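Local coordinates for competence protein PILN (Thermus thermophilus, PDB 4BHQ) that probably serves, through its periplasmic domain, in the inner membrane platform that initiates type IV pilus biogenesis, at residues A[131-136]-A[151-156]. Residues are numbered along the deposited sequence; the frame is centred on the assembly and turned at random.
Sequences FGIEFQ and ARVGVT
Four main-chain hydrogen bonds pair 131-136 with 151-156 in antiparallel register, their local axes 163° apart. G132 and G154 bond reciprocally, G132 N to G154 O at 3.0 Å, each donor lying above the other residue's carbonyl plane. E134 and R152 also bond reciprocally; E134 N to R152 O is the shortest of the four at 2.7 Å and runs nearly along the C=O axis.

Side chains divide between the two faces. On one, F131 has CG anti to its carbonyl carbon (chi1 -66°), so the ring lies alongside V155 and CE2 comes 3.6 Å from V155 CG2. V153 CG1 sits at the ring edge, 3.7 Å from F131 CD2. On the same face I133, CG1 anti to the backbone N, sets CD1 3.9 Å from V153 CG2 and near A151 CB. An alanine in place of F131 would probably weaken the packing on V153 and V155 and the contact with Q63 of the second subunit.

On the opposite face, where G132 and G154 have no side chain, E134 and R152 run side by side and form a salt bridge, carboxylate and guanidinium planes 33° apart, although the modelled OE1 and NH2 are too close to be placed precisely. At the end of the strand pair, Q136 NE2 stands over one guanidinium face, while Q136 OE1 accepts from a water at 2.7 Å and hydrogen-bonds S150 OG.

Farther out, I122 of helix 115-124 touches I133, and F60 and Y56 of the second subunit pack on V153 and V155. The arrangement is a classic antiparallel beta hairpin, 131-141 with 146-156, at one border of the chain's four-stranded sheet in the PilN dimerization domain.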
ATOM      1  N   PHE A 131      -9.508   2.229  12.284  1.00 23.37           N
ATOM      2  CA  PHE A 131      -9.299   0.879  11.767  1.00 25.77           C
ATOM      3  C   PHE A 131      -9.766  -0.206  12.702  1.00 26.50           C
ATOM      4  O   PHE A 131      -9.808  -0.009  13.904  1.00 24.59           O
ATOM      5  CB  PHE A 131      -7.777   0.645  11.509  1.00 24.62           C
ATOM      6  CG  PHE A 131      -7.225   1.513  10.410  1.00 22.06           C
ATOM      7  CD1 PHE A 131      -6.744   2.771  10.708  1.00 23.28           C
ATOM      8  CD2 PHE A 131      -7.245   1.083   9.088  1.00 20.18           C
ATOM      9  CE1 PHE A 131      -6.286   3.601   9.686  1.00 25.88           C
ATOM     10  CE2 PHE A 131      -6.742   1.905   8.070  1.00 19.62           C
ATOM     11  CZ  PHE A 131      -6.280   3.180   8.394  1.00 18.91           C
ATOM     12  N   GLY A 132     -10.181  -1.339  12.114  1.00 24.68           N
ATOM     13  CA  GLY A 132     -10.388  -2.576  12.839  1.00 24.16           C
ATOM     14  C   GLY A 132      -9.681  -3.643  12.019  1.00 26.52           C
ATOM     15  O   GLY A 132      -9.374  -3.433  10.826  1.00 21.31           O
ATOM     16  N   ILE A 133      -9.428  -4.784  12.631  1.00 23.60           N
ATOM     17  CA  ILE A 133      -8.826  -5.906  11.896  1.00 22.77           C
ATOM     18  C   ILE A 133      -9.534  -7.203  12.303  1.00 26.31           C
ATOM     19  O   ILE A 133      -9.847  -7.405  13.498  1.00 26.60           O
ATOM     20  CB  ILE A 133      -7.307  -5.944  12.119  1.00 21.02           C
ATOM     21  CG1 ILE A 133      -6.674  -7.059  11.270  1.00 21.91           C
ATOM     22  CG2 ILE A 133      -6.970  -6.090  13.615  1.00 27.20           C
ATOM     23  CD1 ILE A 133      -5.164  -6.986  11.082  1.00 23.35           C
ATOM     24  N   GLU A 134      -9.815  -8.060  11.333  1.00 22.21           N
ATOM     25  CA  GLU A 134     -10.192  -9.437  11.656  1.00 23.76           C
ATOM     26  C   GLU A 134      -9.135 -10.375  11.162  1.00 24.58           C
ATOM     27  O   GLU A 134      -8.980 -10.552   9.945  1.00 25.50           O
ATOM     28  CB  GLU A 134     -11.583  -9.782  11.092  1.00 29.00           C
ATOM     29  CG  GLU A 134     -11.908 -11.242  11.363  1.00 43.06           C
ATOM     30  CD  GLU A 134     -13.407 -11.534  11.437  1.00 50.10           C
ATOM     31  OE1 GLU A 134     -14.029 -11.742  10.366  1.00 46.03           O
ATOM     32  OE2 GLU A 134     -13.924 -11.580  12.587  1.00 56.07           O
ATOM     33  N   PHE A 135      -8.370 -10.928  12.108  1.00 23.27           N
ATOM     34  CA  PHE A 135      -7.311 -11.903  11.829  1.00 22.84           C
ATOM     35  C   PHE A 135      -7.907 -13.260  11.489  1.00 21.81           C
ATOM     36  O   PHE A 135      -8.533 -13.869  12.355  1.00 21.19           O
ATOM     37  CB  PHE A 135      -6.404 -11.946  13.058  1.00 22.32           C
ATOM     38  CG  PHE A 135      -5.320 -13.036  12.983  1.00 25.47           C
ATOM     39  CD1 PHE A 135      -4.442 -13.082  11.924  1.00 23.04           C
ATOM     40  CD2 PHE A 135      -5.253 -14.037  13.981  1.00 24.34           C
ATOM     41  CE1 PHE A 135      -3.450 -14.036  11.877  1.00 25.98           C
ATOM     42  CE2 PHE A 135      -4.286 -15.013  13.920  1.00 27.45           C
ATOM     43  CZ  PHE A 135      -3.370 -15.006  12.859  1.00 25.25           C
ATOM     44  N   GLN A 136      -7.712 -13.754  10.246  1.00 18.32           N
ATOM     45  CA  GLN A 136      -8.344 -15.000   9.822  1.00 19.04           C
ATOM     46  C   GLN A 136      -7.470 -16.190  10.170  1.00 20.64           C
ATOM     47  O   GLN A 136      -7.947 -17.268  10.451  1.00 20.17           O
ATOM     48  CB  GLN A 136      -8.626 -15.008   8.284  1.00 24.02           C
ATOM     49  CG  GLN A 136      -9.542 -13.837   7.868  1.00 38.23           C
ATOM     50  CD  GLN A 136      -9.679 -13.694   6.315  1.00 50.98           C
ATOM     51  OE1 GLN A 136      -8.665 -13.660   5.570  1.00 52.25           O
ATOM     52  NE2 GLN A 136     -10.930 -13.601   5.833  1.00 53.46           N
ATOM     53  N   ALA A 151      -5.887 -11.756   6.670  1.00 21.86           N
ATOM     54  CA  ALA A 151      -6.616 -10.836   7.520  1.00 22.92           C
ATOM     55  C   ALA A 151      -7.495  -9.936   6.676  1.00 25.42           C
ATOM     56  O   ALA A 151      -7.225  -9.689   5.493  1.00 19.53           O
ATOM     57  CB  ALA A 151      -5.642  -9.983   8.379  1.00 21.40           C
ATOM     58  N   ARG A 152      -8.527  -9.394   7.307  1.00 20.07           N
ATOM     59  CA  ARG A 152      -9.333  -8.314   6.718  1.00 22.27           C
ATOM     60  C   ARG A 152      -9.160  -7.059   7.603  1.00 24.79           C
ATOM     61  O   ARG A 152      -9.237  -7.178   8.815  1.00 20.94           O
ATOM     62  CB  ARG A 152     -10.811  -8.740   6.645  1.00 22.02           C
ATOM     63  CG  ARG A 152     -11.046  -9.692   5.455  1.00 27.21           C
ATOM     64  CD  ARG A 152     -12.500 -10.296   5.459  1.00 38.69           C
ATOM     65  NE  ARG A 152     -12.657 -11.010   6.731  1.00 44.84           N
ATOM     66  CZ  ARG A 152     -13.694 -11.731   7.118  1.00 54.30           C
ATOM     67  NH1 ARG A 152     -14.768 -11.840   6.337  1.00 57.25           N
ATOM     68  NH2 ARG A 152     -13.642 -12.345   8.310  1.00 56.52           N
ATOM     69  N   VAL A 153      -8.910  -5.896   6.964  1.00 19.82           N
ATOM     70  CA  VAL A 153      -8.827  -4.606   7.675  1.00 21.64           C
ATOM     71  C   VAL A 153     -10.013  -3.705   7.301  1.00 22.63           C
ATOM     72  O   VAL A 153     -10.251  -3.450   6.113  1.00 22.52           O
ATOM     73  CB  VAL A 153      -7.471  -3.884   7.422  1.00 21.51           C
ATOM     74  CG1 VAL A 153      -7.532  -2.406   7.829  1.00 20.00           C
ATOM     75  CG2 VAL A 153      -6.362  -4.587   8.227  1.00 21.45           C
ATOM     76  N   GLY A 154     -10.735  -3.193   8.313  1.00 22.18           N
ATOM     77  CA  GLY A 154     -11.857  -2.302   8.028  1.00 21.75           C
ATOM     78  C   GLY A 154     -11.425  -0.846   8.320  1.00 23.64           C
ATOM     79  O   GLY A 154     -10.670  -0.588   9.222  1.00 19.83           O
ATOM     80  N   VAL A 155     -11.897   0.086   7.477  1.00 28.39           N
ATOM     81  CA  VAL A 155     -11.595   1.497   7.634  1.00 23.64           C
ATOM     82  C   VAL A 155     -12.886   2.313   7.680  1.00 24.87           C
ATOM     83  O   VAL A 155     -13.760   2.162   6.825  1.00 27.06           O
ATOM     84  CB  VAL A 155     -10.726   2.024   6.428  1.00 25.31           C
ATOM     85  CG1 VAL A 155     -10.112   3.405   6.821  1.00 24.30           C
ATOM     86  CG2 VAL A 155      -9.615   0.993   6.158  1.00 22.63           C
ATOM     87  N   THR A 156     -12.947   3.165   8.706  1.00 27.23           N
ATOM     88  CA  THR A 156     -14.070   4.118   8.935  1.00 35.22           C
ATOM     89  C   THR A 156     -13.970   5.343   8.072  1.00 39.67           C
ATOM     90  O   THR A 156     -12.890   5.695   7.585  1.00 35.41           O
ATOM     91  CB  THR A 156     -14.111   4.684  10.361  1.00 36.27           C
ATOM     92  OG1 THR A 156     -12.970   5.512  10.536  1.00 37.25           O
ATOM     93  CG2 THR A 156     -14.105   3.563  11.412  1.00 30.22           C
TER
HETATM   94  O   HOH W   1      -8.194 -12.110   3.369  1.00 33.35           O